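Local coordinates for protein excinuclease ABC, subunit A. (Deinococcus radiodurans, PDB 2VF7) that probably takes part in DNA repair as a UvrA-family ABC-type protein that binds DNA, zinc and ATP and hydrolyses ATP, at residues Gln773-Leu776 against Val777-Val780; Gly733-Ala736 against Gln737-Lys740; Pro232-Thr235 against Pro236-Gln240. The protein carries 1 engineered substitution. All blocks are in the same frame, centred on the assembly; numbering follows the deposited sequence.

Contact 1 (Gln773-Leu776 against Val777-Val780); sequences QRQL and VKLV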
# COMPACT_ATOMS: atom_id res chain seq x y z
N GLN A 773 9.89 33.56 27.68
CA GLN A 773 11.02 34.03 28.48
C GLN A 773 10.62 34.72 29.81
O GLN A 773 11.33 34.61 30.81
CB GLN A 773 11.90 34.95 27.63
CG GLN A 773 13.28 35.24 28.20
CD GLN A 773 14.35 34.23 27.78
OE1 GLN A 773 14.92 33.52 28.61
NE2 GLN A 773 14.66 34.20 26.48
N ARG A 774 9.49 35.43 29.81
CA ARG A 774 8.95 36.04 31.03
C ARG A 774 8.58 35.01 32.08
O ARG A 774 8.66 35.27 33.28
CB ARG A 774 7.71 36.88 30.73
CG ARG A 774 7.93 38.02 29.76
CD ARG A 774 6.81 39.06 29.88
NE ARG A 774 5.59 38.69 29.15
CZ ARG A 774 5.35 38.98 27.87
NH1 ARG A 774 6.26 39.63 27.15
NH2 ARG A 774 4.20 38.60 27.31
N GLN A 775 8.14 33.84 31.63
CA GLN A 775 7.76 32.78 32.56
C GLN A 775 9.01 32.10 33.13
O GLN A 775 9.02 31.68 34.29
CB GLN A 775 6.79 31.76 31.93
CG GLN A 775 5.75 32.32 30.92
CD GLN A 775 4.89 33.47 31.46
OE1 GLN A 775 4.45 33.47 32.62
NE2 GLN A 775 4.64 34.45 30.59
N LEU A 776 10.05 31.99 32.31
CA LEU A 776 11.34 31.45 32.76
C LEU A 776 11.98 32.39 33.78
O LEU A 776 12.62 31.93 34.71
CB LEU A 776 12.29 31.18 31.59
CG LEU A 776 11.93 30.07 30.59
CD1 LEU A 776 13.03 29.83 29.58
CD2 LEU A 776 11.57 28.75 31.28
N VAL A 777 11.79 33.70 33.59
CA VAL A 777 12.20 34.70 34.58
C VAL A 777 11.48 34.48 35.92
O VAL A 777 12.11 34.46 36.97
CB VAL A 777 11.95 36.14 34.07
CG1 VAL A 777 12.11 37.15 35.16
CG2 VAL A 777 12.91 36.46 32.93
N LYS A 778 10.16 34.29 35.87
CA LYS A 778 9.36 34.04 37.07
C LYS A 778 9.90 32.91 37.91
O LYS A 778 10.10 33.07 39.11
CB LYS A 778 7.88 33.79 36.72
CG LYS A 778 7.08 35.07 36.59
CD LYS A 778 5.59 34.85 36.71
CE LYS A 778 4.90 34.82 35.35
NZ LYS A 778 3.45 35.19 35.47
N LEU A 779 10.16 31.76 37.29
CA LEU A 779 10.57 30.59 38.06
C LEU A 779 12.02 30.67 38.61
O LEU A 779 12.36 29.96 39.57
CB LEU A 779 10.25 29.28 37.30
CG LEU A 779 11.15 28.70 36.22
CD1 LEU A 779 12.25 27.90 36.91
CD2 LEU A 779 10.38 27.80 35.28
N VAL A 780 12.85 31.55 38.05
CA VAL A 780 14.19 31.83 38.59
C VAL A 780 14.10 32.83 39.76
O VAL A 780 14.88 32.77 40.72
CB VAL A 780 15.16 32.36 37.49
CG1 VAL A 780 16.53 32.68 38.06
CG2 VAL A 780 15.30 31.35 36.37
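Lys-778 and Gln-775 run side by side along one turn of helix 766-781, pointing the same way. The helix is the crossover of a beta-alpha-beta unit, between strands 753-758 and 785-789 of the ABC ATPase fold. The lysine chain starts over backbone carbonyls. Its CB lies 3.4 Å from Gln-775 O, and its CG is 3.7 Å from Arg-774 O. The chain then bends at chi3 (-100°), which brings CE alongside the glutamine amide, 3.1 Å from Gln-775 OE1. NZ forms no hydrogen bond with that oxygen, because the angle is poor. Its charge is instead met by a salt bridge to Glu-716. The glutamine is folded as well. Its bend at chi2 (-54°) turns the amide back along the helix, where NE2 bonds to Arg-771 O, one turn earlier. The amide therefore has its N-H side tied to the backbone while OE1 faces the lysine methylene. The backbone carries helical i to i+4 bonds. Val-777 N gives to Gln-773 O at 3.0 Å, and Lys-778 N gives to Arg-774 O at 3.1 Å. The bond from Val-780 N to Leu-776 O is weak. The apolar flank faces the sheet. Leu-776 and Leu-779 bring their CD2 methyls to 4.3 Å. Leu-776 also packs on Leu-757 and Leu-779 on Tyr-755, both of strand 753-758. Val-780 packs on Val-786 and Met-525. Its CG2 methyl sits 3.2 Å from Leu-776 O.

Contact 2 (Gly733-Ala736 against Gln737-Lys740); sequences GGEA and QRIK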
# COMPACT_ATOMS: atom_id res chain seq x y z
N GLY A 733 5.76 19.16 18.98
CA GLY A 733 6.71 18.97 20.07
C GLY A 733 6.72 20.11 21.06
O GLY A 733 6.77 19.87 22.28
N GLY A 734 6.67 21.34 20.54
CA GLY A 734 6.66 22.56 21.33
C GLY A 734 5.40 22.83 22.14
O GLY A 734 5.49 23.45 23.21
N GLU A 735 4.25 22.39 21.62
CA GLU A 735 2.97 22.42 22.35
C GLU A 735 3.03 21.48 23.53
O GLU A 735 2.61 21.86 24.61
CB GLU A 735 1.79 22.04 21.45
CG GLU A 735 1.35 23.19 20.56
CD GLU A 735 0.45 22.81 19.38
OE1 GLU A 735 0.08 21.64 19.18
OE2 GLU A 735 0.09 23.73 18.63
N ALA A 736 3.57 20.28 23.34
CA ALA A 736 3.73 19.32 24.45
C ALA A 736 4.76 19.73 25.50
O ALA A 736 4.57 19.48 26.70
CB ALA A 736 4.04 17.94 23.94
N GLN A 737 5.85 20.33 25.05
CA GLN A 737 6.89 20.84 25.96
C GLN A 737 6.33 21.90 26.92
O GLN A 737 6.57 21.85 28.13
CB GLN A 737 8.09 21.39 25.18
CG GLN A 737 9.26 21.82 26.09
CD GLN A 737 10.64 21.78 25.41
OE1 GLN A 737 10.75 21.61 24.19
NE2 GLN A 737 11.70 21.92 26.22
N ARG A 738 5.58 22.85 26.36
CA ARG A 738 4.98 23.94 27.13
C ARG A 738 3.86 23.49 28.08
O ARG A 738 3.64 24.14 29.07
CB ARG A 738 4.47 25.03 26.18
CG ARG A 738 5.57 25.84 25.49
CD ARG A 738 4.99 26.91 24.59
NE ARG A 738 4.60 26.40 23.27
CZ ARG A 738 3.74 27.01 22.44
NH1 ARG A 738 3.14 28.16 22.78
NH2 ARG A 738 3.48 26.48 21.24
N ILE A 739 3.17 22.40 27.77
CA ILE A 739 2.16 21.82 28.68
C ILE A 739 2.84 21.25 29.93
O ILE A 739 2.38 21.46 31.06
CB ILE A 739 1.31 20.71 27.97
CG1 ILE A 739 0.68 21.24 26.67
CG2 ILE A 739 0.23 20.13 28.87
CD1 ILE A 739 -0.22 20.23 25.97
N LYS A 740 3.96 20.55 29.71
CA LYS A 740 4.74 19.93 30.78
C LYS A 740 5.34 20.98 31.68
O LYS A 740 5.41 20.80 32.89
CB LYS A 740 5.88 19.10 30.20
CG LYS A 740 5.48 17.80 29.51
CD LYS A 740 6.64 17.35 28.67
CE LYS A 740 6.22 16.34 27.66
NZ LYS A 740 6.46 14.97 28.16
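The Arg-738 guanidinium meets the carbonyl of Gly-734 at its edge, near its own plane. Glu-735 CG approaches the same group obliquely, 4.0 Å from Arg-738 NH2. The glutamate carboxylate is turned 41° from the guanidinium plane and makes no salt bridge with it. Glu-735 OE2 bonds to Tyr-721 OH and OE1 to Ser-732 N, so both carboxylate oxygens have a partner. Arg-738 is modelled in two conformers, and its side-chain contacts hold for the one described. There, a bend at chi3 (-82°) folds the chain back so that NE reaches Gly-734 O at 3.1 Å. Arg-738 N reaches the same oxygen at 3.2 Å. The two donors come from opposite faces of the carbonyl plane, each well above it, so one oxygen of the buried Gly-734 takes two bonds. Gln-737 N bonds to Gly-733 O at 3.0 Å, and Lys-740 N to Ala-736 O at 3.3 Å. Ser-732, Gly-733, Gly-734 and Glu-735 match the signature motif of ABC ATPases, which opens this helix. Glu-735 lies about 5 Å from a bound ADP, side chain to ligand. Helix 733-743 is held on several sides. Arg-738 touches Ser-45, Leu-719 and Leu-764. Gln-737 NE2 bonds to Asp-758 O on strand 753-758. Lys-740 forms a salt bridge with Asp-590, just beyond strand 585-589. On helix 602-605, Ile-739 packs on Met-602 and Lys-740 on Tyr-605.

Contact 3 (Pro232-Thr235 against Pro236-Gln240); sequences PGLT and PAETQ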
# COMPACT_ATOMS: atom_id res chain seq x y z
N PRO A 232 -14.27 -25.15 30.91
CA PRO A 232 -14.17 -24.01 31.82
C PRO A 232 -15.14 -24.06 33.03
O PRO A 232 -16.30 -24.45 32.89
CB PRO A 232 -14.52 -22.82 30.91
CG PRO A 232 -14.19 -23.29 29.53
CD PRO A 232 -14.60 -24.72 29.54
N GLY A 233 -14.65 -23.65 34.20
CA GLY A 233 -15.50 -23.49 35.39
C GLY A 233 -15.84 -24.81 36.07
O GLY A 233 -16.52 -24.81 37.09
N LEU A 234 -15.37 -25.92 35.51
CA LEU A 234 -15.47 -27.20 36.20
C LEU A 234 -14.28 -27.42 37.13
O LEU A 234 -13.15 -26.99 36.86
CB LEU A 234 -15.62 -28.39 35.24
CG LEU A 234 -16.80 -28.51 34.26
CD1 LEU A 234 -16.83 -29.90 33.63
CD2 LEU A 234 -18.11 -28.22 34.95
N THR A 235 -14.57 -28.09 38.23
CA THR A 235 -13.59 -28.57 39.16
C THR A 235 -12.87 -29.77 38.53
O THR A 235 -13.44 -30.44 37.65
CB THR A 235 -14.29 -28.91 40.51
OG1 THR A 235 -13.41 -28.64 41.61
CG2 THR A 235 -14.77 -30.35 40.57
N PRO A 236 -11.60 -30.03 38.94
CA PRO A 236 -10.88 -31.21 38.46
C PRO A 236 -11.70 -32.51 38.46
O PRO A 236 -11.75 -33.22 37.44
CB PRO A 236 -9.70 -31.31 39.44
CG PRO A 236 -9.42 -29.93 39.78
CD PRO A 236 -10.75 -29.23 39.84
N ALA A 237 -12.31 -32.84 39.60
CA ALA A 237 -13.10 -34.07 39.71
C ALA A 237 -14.28 -34.07 38.74
O ALA A 237 -14.57 -35.10 38.14
CB ALA A 237 -13.58 -34.30 41.13
N GLU A 238 -14.94 -32.93 38.56
CA GLU A 238 -16.10 -32.91 37.67
C GLU A 238 -15.73 -32.79 36.19
O GLU A 238 -16.55 -33.08 35.34
CB GLU A 238 -17.20 -31.95 38.13
CG GLU A 238 -16.97 -30.48 37.92
CD GLU A 238 -17.80 -29.61 38.88
OE1 GLU A 238 -18.59 -30.15 39.67
OE2 GLU A 238 -17.65 -28.37 38.85
N THR A 239 -14.48 -32.39 35.91
CA THR A 239 -13.86 -32.51 34.58
C THR A 239 -13.60 -33.96 34.18
O THR A 239 -13.80 -34.34 33.02
CB THR A 239 -12.53 -31.71 34.49
OG1 THR A 239 -12.77 -30.32 34.72
CG2 THR A 239 -11.86 -31.88 33.11
N GLN A 240 -13.18 -34.78 35.13
CA GLN A 240 -12.91 -36.19 34.83
C GLN A 240 -14.17 -36.99 34.59
O GLN A 240 -14.14 -38.01 33.89
CB GLN A 240 -12.08 -36.85 35.93
CG GLN A 240 -10.68 -36.28 36.09
CD GLN A 240 -9.83 -36.39 34.82
OE1 GLN A 240 -10.01 -37.30 34.01
NE2 GLN A 240 -8.91 -35.45 34.65
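Thr-235 and Glu-238 set their side chains at about a right angle. The threonine methyl CG2 lies against the glutamate chain, 3.4 Å from Glu-238 CG. Glu-238 CG sits between its backbone N and carbonyl carbon (chi1 76°), and beyond it the chain is extended. This turns the carboxylate back past the start of the helix. There Glu-238 OE2 accepts Thr-235 N at 3.2 Å, in an almost straight bond of 171°. The N-H meets the oxygen on its anti side, 35° out of the carboxylate plane. Leu-234, the residue before, crosses the glutamate chain obliquely. Its CB is 3.7 Å from Glu-238 CG, and its CD1 comes to 3.6 Å from Glu-238 O. The same CB rests 3.5 Å from Thr-239 OG1. These contacts lie at the N terminus of helix 236-245, in the UvrA DNA-binding domain. Thr-235 is the N-cap residue, and Glu-238 stands three places on. Only the glutamate half of a capping box is made, since the threonine side chain makes no capping bond. Its OG1 instead lies 3.2 Å from Pro-236 CD, and the two side chains cross at about a right angle. The helix end would probably favour the charged form of Glu-238, which also has a long, weak ion pair with Arg-241. With Glu-238 cut back to an alanine, Thr-235 N would probably lose its side-chain acceptor, and Leu-234 CB and Thr-235 CG2 the CG that packs against them. The first helical turn is closed by Thr-239 N, which bonds to Thr-235 O at 2.8 Å. Thr-239 is buried and touches Tyr-231, while Pro-236 packs on Arg-177 and Asp-205.

Overall arrangement
From the N terminus, contact 3 comes first. It closes the first turn where the loop after strand 227-230 enters helix 236-245, in the UvrA DNA-binding domain. Far along the chain, contact 2 closes the opening turns of helix 733-743, beside a bound ADP. Contact 1 follows near the end of helix 766-781. The three stand in series, and none nests in or crosses another. Contacts 1 and 2 share the ABC transporter region, their centres about 16 Å apart, and both border strand 753-758. Contact 3 is remote, its centre about 56 Å from that of contact 2 and about 68 Å from that of contact 1.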